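Local coordinates for hemolysin-related protein (Vibrio cholerae serotype O1, PDB 6MLT), which binds metal ions and probably carbohydrate as a secreted extracellular matrix protein, and probably helps biofilms adhere, at residues A480-T484 with W566-T570; Q12-S18 with V554-A560; V276-S280 with N601-S605. Residues are numbered along the deposited sequence.

Contact 1 (A480-T484 with W566-T570); sequences AYDFT and WRNAT. With NA (sodium ion), chain H; GOL (glycerol), chain K.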
loop_
_atom_site.group_PDB
_atom_site.type_symbol
_atom_site.label_atom_id
_atom_site.label_comp_id
_atom_site.label_asym_id
_atom_site.label_seq_id
_atom_site.Cartn_x
_atom_site.Cartn_y
_atom_site.Cartn_z
ATOM N N ALA A 480 -4.021 -2.754 10.010
ATOM C CA ALA A 480 -2.672 -2.571 10.528
ATOM C C ALA A 480 -2.476 -1.127 10.960
ATOM O O ALA A 480 -3.044 -0.203 10.370
ATOM C CB ALA A 480 -1.621 -2.937 9.480
ATOM N N TYR A 481 -1.652 -0.943 11.990
ATOM C CA TYR A 481 -1.270 0.378 12.469
ATOM C C TYR A 481 -0.106 0.227 13.444
ATOM O O TYR A 481 -0.026 -0.759 14.186
ATOM C CB TYR A 481 -2.442 1.100 13.149
ATOM C CG TYR A 481 -2.015 2.382 13.835
ATOM C CD1 TYR A 481 -1.486 3.439 13.100
ATOM C CD2 TYR A 481 -2.116 2.529 15.215
ATOM C CE1 TYR A 481 -1.065 4.608 13.721
ATOM C CE2 TYR A 481 -1.701 3.698 15.848
ATOM C CZ TYR A 481 -1.173 4.729 15.095
ATOM O OH TYR A 481 -0.760 5.890 15.709
ATOM N N ASP A 482 0.787 1.219 13.440
ATOM C CA ASP A 482 1.949 1.254 14.333
ATOM C C ASP A 482 1.563 2.034 15.584
ATOM O O ASP A 482 1.766 3.245 15.676
ATOM C CB ASP A 482 3.149 1.885 13.630
ATOM C CG ASP A 482 4.368 1.989 14.528
ATOM O OD1 ASP A 482 4.384 1.354 15.607
ATOM O OD2 ASP A 482 5.307 2.721 14.163
ATOM N N PHE A 483 0.994 1.323 16.562
ATOM C CA PHE A 483 0.656 1.936 17.846
ATOM C C PHE A 483 1.902 2.353 18.616
ATOM O O PHE A 483 1.908 3.397 19.279
ATOM C CB PHE A 483 -0.149 0.962 18.709
ATOM C CG PHE A 483 -1.563 0.768 18.269
ATOM C CD1 PHE A 483 -2.548 1.658 18.654
ATOM C CD2 PHE A 483 -1.920 -0.338 17.515
ATOM C CE1 PHE A 483 -3.863 1.465 18.265
ATOM C CE2 PHE A 483 -3.227 -0.536 17.125
ATOM C CZ PHE A 483 -4.202 0.367 17.501
ATOM N N THR A 484 2.949 1.533 18.577
ATOM C CA THR A 484 4.091 1.741 19.460
ATOM C C THR A 484 5.050 2.796 18.938
ATOM O O THR A 484 5.847 3.322 19.718
ATOM C CB THR A 484 4.862 0.436 19.672
ATOM O OG1 THR A 484 5.413 -0.002 18.425
ATOM C CG2 THR A 484 3.949 -0.647 20.252
ATOM N N TRP A 566 -0.871 8.268 19.766
ATOM C CA TRP A 566 -0.893 7.395 18.595
ATOM C C TRP A 566 -0.594 8.262 17.378
ATOM O O TRP A 566 -1.490 8.892 16.811
ATOM C CB TRP A 566 -2.235 6.680 18.484
ATOM C CG TRP A 566 -2.458 5.666 19.576
ATOM C CD1 TRP A 566 -1.514 5.143 20.424
ATOM C CD2 TRP A 566 -3.702 5.058 19.941
ATOM N NE1 TRP A 566 -2.099 4.244 21.286
ATOM C CE2 TRP A 566 -3.442 4.179 21.015
ATOM C CE3 TRP A 566 -5.014 5.174 19.471
ATOM C CZ2 TRP A 566 -4.445 3.419 21.616
ATOM C CZ3 TRP A 566 -6.006 4.418 20.071
ATOM C CH2 TRP A 566 -5.716 3.553 21.132
ATOM N N ARG A 567 0.673 8.276 16.974
ATOM C CA ARG A 567 1.195 9.203 15.982
ATOM C C ARG A 567 1.139 8.620 14.568
ATOM O O ARG A 567 1.015 7.408 14.367
ATOM C CB ARG A 567 2.644 9.566 16.315
ATOM C CG ARG A 567 2.837 10.182 17.687
ATOM C CD ARG A 567 4.299 10.563 17.924
ATOM N NE ARG A 567 5.158 9.379 17.993
ATOM C CZ ARG A 567 6.078 9.031 17.097
ATOM N NH1 ARG A 567 6.323 9.777 16.018
ATOM N NH2 ARG A 567 6.780 7.922 17.289
ATOM N N ASN A 568 1.226 9.520 13.585
ATOM C CA ASN A 568 1.447 9.155 12.182
ATOM C C ASN A 568 0.328 8.270 11.628
ATOM O O ASN A 568 0.577 7.330 10.872
ATOM C CB ASN A 568 2.805 8.475 12.010
ATOM C CG ASN A 568 3.961 9.408 12.288
ATOM O OD1 ASN A 568 3.850 10.621 12.120
ATOM N ND2 ASN A 568 5.079 8.845 12.709
ATOM N N ALA A 569 -0.915 8.587 11.977
ATOM C CA ALA A 569 -2.073 7.879 11.449
ATOM C C ALA A 569 -2.772 8.697 10.367
ATOM O O ALA A 569 -2.832 9.931 10.428
ATOM C CB ALA A 569 -3.075 7.558 12.557
ATOM N N THR A 570 -3.323 7.986 9.383
ATOM C CA THR A 570 -4.035 8.628 8.285
ATOM C C THR A 570 -5.171 9.503 8.811
ATOM O O THR A 570 -5.832 9.178 9.801
ATOM C CB THR A 570 -4.607 7.573 7.330
ATOM O OG1 THR A 570 -5.255 8.219 6.227
ATOM C CG2 THR A 570 -5.616 6.683 8.039
HETATM NA NA NA H . 4.843 -0.764 16.232
HETATM C C1 GOL K . 4.475 6.643 21.936
HETATM O O1 GOL K . 3.113 6.702 21.582
HETATM C C2 GOL K . 5.265 6.349 20.676
HETATM O O2 GOL K . 4.665 7.069 19.637
HETATM C C3 GOL K . 6.711 6.796 20.813
HETATM O O3 GOL K . 7.427 6.309 19.705
HETATM O O HOH W 1 2.914 5.546 15.138
HETATM O O HOH W 2 2.475 5.927 17.783
#
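Y481 loses the most surface in this contact, followed by W566 and F483. Y481 ends strand 478-481. Its CA-CB bond points toward 566-570, and with chi1 near 180° the ring reaches across to the other backbone. There Y481 OH donates a hydrogen bond to R567 O (2.7 Å). The ring also packs on W566, with Y481 CE2 4.0 Å from W566 CB, and on A569, with Y481 CE1 3.8 Å from A569 CB. F483 and W566 form a T-shaped stack: the F483 edge points at the indole face, with planes at 80° and the F483 centroid 4.9 Å from that of the W566 six-membered ring. F483 sits within the metal-binding loop of a beta-propeller blade, between two of its ligands. D482 OD1 and T484 OG1 bind the sodium ion at 2.3 Å and 2.4 Å; D486, I488 and E490 complete its protein ligands. D482 OD1 also accepts from G485 N. Water 1 lies 2.6 Å from D482 O and 2.8 Å from R567 O. Water 2 lies 3.0 Å from F483 O and accepts from R567 N at 3.1 Å. R567 NE donates to GOL O2 (2.9 Å) of a glycerol probably from the crystallisation liquor.

Contact 2 (Q12-S18 with V554-A560); sequences QTKLKWS and VFVYESA
Strands 13-18 and 554-559 run antiparallel; their axes approach to 4.2 Å, with 139° between their directions. Non-hydrogen-bonded pairs are T13-S559, L15-Y557 and S18-F555; hydrogen-bonded pairs are K14-E558 and W17-V556. In the loop residues at the strand ends, A560 N donates to Q12 O (2.9 Å). K14 N donates to E558 O (3.0 Å), and E558 N returns to K14 O (2.9 Å). Then the register shifts by one at a classic beta bulge: K16 (phi/psi -87/-54) and W17 both face V556. V556 O accepts from K16 N (2.7 Å) and W17 N (3.2 Å), while V556 N donates to W17 O (2.9 Å). This is the velcro closure of a beta-propeller: N-terminal strand 13-19 edges a blade otherwise built from C-terminal strands. Three waters bridge the segments. Water 3 donates to Q12 O (2.9 Å) and S559 OG (2.5 Å); S559 OG also hydrogen-bonds K564 O. Water 4 accepts from K14 NZ (2.6 Å) and donates to A560 O (2.9 Å). Water 5 donates to L15 O (2.9 Å) and E558 OE2 (2.8 Å). K16 NZ makes a salt bridge with E530, and W17 NE1 donates a hydrogen bond to G78 O. In CH-pi contacts over the ring face, V556 CG2 (chi1 t) lies 3.5 Å from the W17 (chi1 p) six-membered ring centroid, and L15 CD1 3.9 Å from the Y557 (chi1 m) centroid.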
loop_
_atom_site.group_PDB
_atom_site.type_symbol
_atom_site.label_atom_id
_atom_site.label_comp_id
_atom_site.label_asym_id
_atom_site.label_seq_id
_atom_site.Cartn_x
_atom_site.Cartn_y
_atom_site.Cartn_z
ATOM N N GLN A 12 -2.423 0.629 26.370
ATOM C CA GLN A 12 -3.506 1.025 27.262
ATOM C C GLN A 12 -4.461 1.958 26.528
ATOM O O GLN A 12 -4.027 2.931 25.903
ATOM C CB GLN A 12 -2.948 1.733 28.499
ATOM C CG GLN A 12 -1.864 0.972 29.238
ATOM C CD GLN A 12 -2.410 0.177 30.400
ATOM O OE1 GLN A 12 -2.975 -0.903 30.221
ATOM N NE2 GLN A 12 -2.251 0.710 31.607
ATOM N N THR A 13 -5.758 1.683 26.640
ATOM C CA THR A 13 -6.778 2.432 25.922
ATOM C C THR A 13 -7.852 2.915 26.884
ATOM O O THR A 13 -8.017 2.387 27.990
ATOM C CB THR A 13 -7.434 1.580 24.825
ATOM O OG1 THR A 13 -8.095 0.455 25.423
ATOM C CG2 THR A 13 -6.394 1.086 23.839
ATOM N N LYS A 14 -8.590 3.927 26.431
ATOM C CA LYS A 14 -9.763 4.420 27.138
ATOM C C LYS A 14 -10.773 4.872 26.099
ATOM O O LYS A 14 -10.404 5.267 24.987
ATOM C CB LYS A 14 -9.423 5.572 28.095
ATOM C CG LYS A 14 -9.017 6.875 27.410
ATOM C CD LYS A 14 -8.628 7.940 28.427
ATOM C CE LYS A 14 -8.261 9.247 27.748
ATOM N NZ LYS A 14 -7.745 10.255 28.724
ATOM N N LEU A 15 -12.050 4.816 26.468
ATOM C CA LEU A 15 -13.108 5.162 25.533
ATOM C C LEU A 15 -13.101 6.660 25.266
ATOM O O LEU A 15 -13.073 7.472 26.197
ATOM C CB LEU A 15 -14.469 4.733 26.081
ATOM C CG LEU A 15 -15.634 4.846 25.091
ATOM C CD1 LEU A 15 -15.575 3.724 24.072
ATOM C CD2 LEU A 15 -16.976 4.837 25.827
ATOM N N LYS A 16 -13.119 7.023 23.985
ATOM C CA LYS A 16 -13.273 8.411 23.576
ATOM C C LYS A 16 -14.745 8.789 23.460
ATOM O O LYS A 16 -15.184 9.773 24.064
ATOM C CB LYS A 16 -12.554 8.643 22.247
ATOM C CG LYS A 16 -12.621 10.069 21.730
ATOM C CD LYS A 16 -11.781 10.205 20.467
ATOM C CE LYS A 16 -11.771 11.620 19.928
ATOM N NZ LYS A 16 -10.713 11.779 18.893
ATOM N N TRP A 17 -15.509 8.030 22.676
ATOM C CA TRP A 17 -16.963 8.132 22.685
ATOM C C TRP A 17 -17.540 6.845 22.116
ATOM O O TRP A 17 -16.828 6.023 21.537
ATOM C CB TRP A 17 -17.476 9.353 21.900
ATOM C CG TRP A 17 -17.045 9.499 20.439
ATOM C CD1 TRP A 17 -16.121 10.378 19.953
ATOM C CD2 TRP A 17 -17.559 8.793 19.291
ATOM N NE1 TRP A 17 -16.016 10.259 18.591
ATOM C CE2 TRP A 17 -16.883 9.292 18.156
ATOM C CE3 TRP A 17 -18.512 7.786 19.117
ATOM C CZ2 TRP A 17 -17.138 8.824 16.863
ATOM C CZ3 TRP A 17 -18.762 7.315 17.833
ATOM C CH2 TRP A 17 -18.075 7.833 16.723
ATOM N N SER A 18 -18.852 6.680 22.293
ATOM C CA SER A 18 -19.569 5.563 21.701
ATOM C C SER A 18 -20.923 6.048 21.211
ATOM O O SER A 18 -21.465 7.041 21.711
ATOM C CB SER A 18 -19.749 4.400 22.694
ATOM O OG SER A 18 -20.614 4.756 23.752
ATOM N N VAL A 554 -21.072 1.866 17.601
ATOM C CA VAL A 554 -19.738 2.315 17.204
ATOM C C VAL A 554 -19.009 2.762 18.460
ATOM O O VAL A 554 -19.544 3.560 19.241
ATOM C CB VAL A 554 -19.800 3.461 16.175
ATOM C CG1 VAL A 554 -18.390 3.905 15.778
ATOM C CG2 VAL A 554 -20.589 3.035 14.945
ATOM N N PHE A 555 -17.790 2.270 18.636
ATOM C CA PHE A 555 -17.000 2.540 19.827
ATOM C C PHE A 555 -15.637 3.049 19.395
ATOM O O PHE A 555 -14.969 2.426 18.563
ATOM C CB PHE A 555 -16.896 1.282 20.701
ATOM C CG PHE A 555 -18.213 0.889 21.302
ATOM C CD1 PHE A 555 -19.194 0.306 20.521
ATOM C CD2 PHE A 555 -18.497 1.166 22.625
ATOM C CE1 PHE A 555 -20.429 -0.017 21.061
ATOM C CE2 PHE A 555 -19.728 0.846 23.164
ATOM C CZ PHE A 555 -20.690 0.254 22.380
ATOM N N VAL A 556 -15.251 4.200 19.935
ATOM C CA VAL A 556 -14.029 4.888 19.550
ATOM C C VAL A 556 -13.163 5.037 20.789
ATOM O O VAL A 556 -13.628 5.534 21.819
ATOM C CB VAL A 556 -14.330 6.257 18.913
ATOM C CG1 VAL A 556 -13.040 6.989 18.548
ATOM C CG2 VAL A 556 -15.205 6.070 17.676
ATOM N N TYR A 557 -11.904 4.622 20.676
ATOM C CA TYR A 557 -10.962 4.615 21.778
ATOM C C TYR A 557 -9.773 5.501 21.447
ATOM O O TYR A 557 -9.514 5.822 20.286
ATOM C CB TYR A 557 -10.483 3.189 22.072
ATOM C CG TYR A 557 -11.609 2.275 22.505
ATOM C CD1 TYR A 557 -12.416 1.633 21.571
ATOM C CD2 TYR A 557 -11.886 2.084 23.851
ATOM C CE1 TYR A 557 -13.451 0.804 21.974
ATOM C CE2 TYR A 557 -12.911 1.267 24.258
ATOM C CZ TYR A 557 -13.690 0.628 23.321
ATOM O OH TYR A 557 -14.721 -0.183 23.748
ATOM N N GLU A 558 -9.041 5.870 22.490
ATOM C CA GLU A 558 -7.820 6.647 22.361
ATOM C C GLU A 558 -6.802 6.112 23.356
ATOM O O GLU A 558 -7.133 5.356 24.274
ATOM C CB GLU A 558 -8.087 8.137 22.594
ATOM C CG GLU A 558 -8.698 8.448 23.948
ATOM C CD GLU A 558 -8.925 9.931 24.148
ATOM O OE1 GLU A 558 -7.964 10.705 23.966
ATOM O OE2 GLU A 558 -10.063 10.322 24.477
ATOM N N SER A 559 -5.549 6.512 23.165
ATOM C CA SER A 559 -4.495 6.123 24.090
ATOM C C SER A 559 -4.810 6.631 25.490
ATOM O O SER A 559 -5.153 7.799 25.678
ATOM C CB SER A 559 -3.149 6.678 23.626
ATOM O OG SER A 559 -2.143 6.350 24.568
ATOM N N ALA A 560 -4.693 5.745 26.479
ATOM C CA ALA A 560 -4.964 6.135 27.856
ATOM C C ALA A 560 -3.811 6.899 28.488
ATOM O O ALA A 560 -4.018 7.584 29.495
ATOM C CB ALA A 560 -5.281 4.903 28.707
HETATM O O HOH W 3 -1.443 4.136 25.540
HETATM O O HOH W 4 -6.070 9.334 30.487
HETATM O O HOH W 5 -11.671 9.933 26.706
#

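Contact 3 (V276-S280 with N601-S605); sequences VQAVS and NSFRS
R604 lays one face of its guanidinium against V276, with V276 CG2 3.4 Å from R604 CZ. V276 has chi1 p. R604 is m, t, m through chi3, with chi4 near -98°. The guanidinium edge meets the backbone of 276-280: R604 NE donates to Q277 O at 2.7 Å, and R604 NH2 adds a weak bond to the same Q277 O at 3.2 Å. R604 NH2 also bonds S224 O. Next to this, V279 and F603 form a single antiparallel bridge, a hydrogen-bonded pair with CA atoms 5.1 Å apart. V279 N donates to F603 O (3.1 Å) and F603 N to V279 O (2.8 Å). The C-terminal tail thus adds to the edge of strand 277-279, an outermost strand of a four-stranded beta-propeller blade whose other neighbour is strand 443-448. The bridge is short. The tail has left-handed backbone angles at N601 (52/52) and R604 (59/37), on both sides of F603. S280 OG packs 3.7 Å from S602 CB and 3.7 Å from S605 CB. D489 accepts hydrogen bonds from both S280 and S605.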
loop_
_atom_site.group_PDB
_atom_site.type_symbol
_atom_site.label_atom_id
_atom_site.label_comp_id
_atom_site.label_asym_id
_atom_site.label_seq_id
_atom_site.Cartn_x
_atom_site.Cartn_y
_atom_site.Cartn_z
ATOM N N VAL A 276 -9.991 -11.571 3.404
ATOM C CA VAL A 276 -9.322 -10.282 3.279
ATOM C C VAL A 276 -8.017 -10.355 4.053
ATOM O O VAL A 276 -7.883 -11.139 4.997
ATOM C CB VAL A 276 -10.234 -9.133 3.788
ATOM C CG1 VAL A 276 -10.513 -9.287 5.277
ATOM C CG2 VAL A 276 -9.616 -7.764 3.500
ATOM N N GLN A 277 -7.044 -9.549 3.629
ATOM C CA GLN A 277 -5.740 -9.480 4.261
ATOM C C GLN A 277 -5.340 -8.028 4.449
ATOM O O GLN A 277 -5.874 -7.124 3.800
ATOM C CB GLN A 277 -4.639 -10.158 3.424
ATOM C CG GLN A 277 -5.115 -11.151 2.407
ATOM C CD GLN A 277 -5.817 -10.518 1.199
ATOM O OE1 GLN A 277 -5.598 -9.358 0.855
ATOM N NE2 GLN A 277 -6.674 -11.290 0.564
ATOM N N ALA A 278 -4.385 -7.829 5.351
ATOM C CA ALA A 278 -3.603 -6.606 5.430
ATOM C C ALA A 278 -2.162 -6.954 5.084
ATOM O O ALA A 278 -1.678 -8.037 5.428
ATOM C CB ALA A 278 -3.692 -5.966 6.824
ATOM N N VAL A 279 -1.489 -6.049 4.376
ATOM C CA VAL A 279 -0.124 -6.264 3.909
ATOM C C VAL A 279 0.693 -5.045 4.310
ATOM O O VAL A 279 0.349 -3.916 3.937
ATOM C CB VAL A 279 -0.070 -6.474 2.386
ATOM C CG1 VAL A 279 1.360 -6.755 1.929
ATOM C CG2 VAL A 279 -1.025 -7.596 1.970
ATOM N N SER A 280 1.761 -5.253 5.068
ATOM C CA SER A 280 2.469 -4.095 5.606
ATOM C C SER A 280 3.830 -4.517 6.144
ATOM O O SER A 280 4.237 -5.679 6.043
ATOM C CB SER A 280 1.640 -3.419 6.696
ATOM O OG SER A 280 2.072 -2.089 6.881
ATOM N N ASN A 601 4.040 0.952 0.286
ATOM C CA ASN A 601 3.992 -0.498 0.113
ATOM C C ASN A 601 3.192 -1.166 1.230
ATOM O O ASN A 601 3.643 -2.119 1.871
ATOM C CB ASN A 601 5.399 -1.088 0.024
ATOM C CG ASN A 601 5.391 -2.504 -0.517
ATOM O OD1 ASN A 601 4.431 -2.916 -1.168
ATOM N ND2 ASN A 601 6.458 -3.255 -0.256
ATOM N N SER A 602 1.979 -0.665 1.451
ATOM C CA SER A 602 1.081 -1.241 2.439
ATOM C C SER A 602 -0.328 -1.292 1.869
ATOM O O SER A 602 -0.643 -0.633 0.875
ATOM C CB SER A 602 1.083 -0.438 3.748
ATOM O OG SER A 602 0.460 0.823 3.562
ATOM N N PHE A 603 -1.177 -2.081 2.521
ATOM C CA PHE A 603 -2.573 -2.209 2.132
ATOM C C PHE A 603 -3.384 -2.483 3.390
ATOM O O PHE A 603 -3.082 -3.414 4.142
ATOM C CB PHE A 603 -2.755 -3.322 1.092
ATOM C CG PHE A 603 -3.872 -3.065 0.123
ATOM C CD1 PHE A 603 -5.187 -3.305 0.488
ATOM C CD2 PHE A 603 -3.611 -2.571 -1.151
ATOM C CE1 PHE A 603 -6.216 -3.061 -0.395
ATOM C CE2 PHE A 603 -4.644 -2.328 -2.038
ATOM C CZ PHE A 603 -5.946 -2.571 -1.660
ATOM N N ARG A 604 -4.396 -1.643 3.614
ATOM C CA ARG A 604 -5.201 -1.639 4.835
ATOM C C ARG A 604 -4.345 -1.396 6.078
ATOM O O ARG A 604 -4.600 -1.940 7.151
ATOM C CB ARG A 604 -6.033 -2.923 4.946
ATOM C CG ARG A 604 -7.378 -2.805 4.184
ATOM C CD ARG A 604 -8.154 -4.118 4.144
ATOM N NE ARG A 604 -7.569 -5.064 3.191
ATOM C CZ ARG A 604 -8.000 -5.260 1.951
ATOM N NH1 ARG A 604 -9.040 -4.590 1.470
ATOM N NH2 ARG A 604 -7.390 -6.146 1.185
ATOM N N SER A 605 -3.344 -0.530 5.938
ATOM C CA SER A 605 -2.609 0.031 7.062
ATOM C C SER A 605 -2.927 1.515 7.214
ATOM O O SER A 605 -2.998 2.252 6.223
ATOM C CB SER A 605 -1.096 -0.131 6.886
ATOM O OG SER A 605 -0.420 0.584 7.902
#

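From the N terminus the segments come in the order 12-18, 276-280, 480-484, 554-560, 566-570 and 601-605. Contact 2 closes the largest loop, through 554-560, and joins the two ends of the propeller into a ring. Contact 3 begins inside that loop and ends after it, so the two cross. Contact 1 also crosses contact 2, but is nested inside the loop of contact 3. The tail after strand 553-559 meets two further blades, first at 480-484 and then at 276-280. W566 of contact 1 packs on T13 and S559 of contact 2. A480 N lies 3.0 Å from R604 O, a probable hydrogen bond between contacts 1 and 3. Contacts 2 and 3 do not touch.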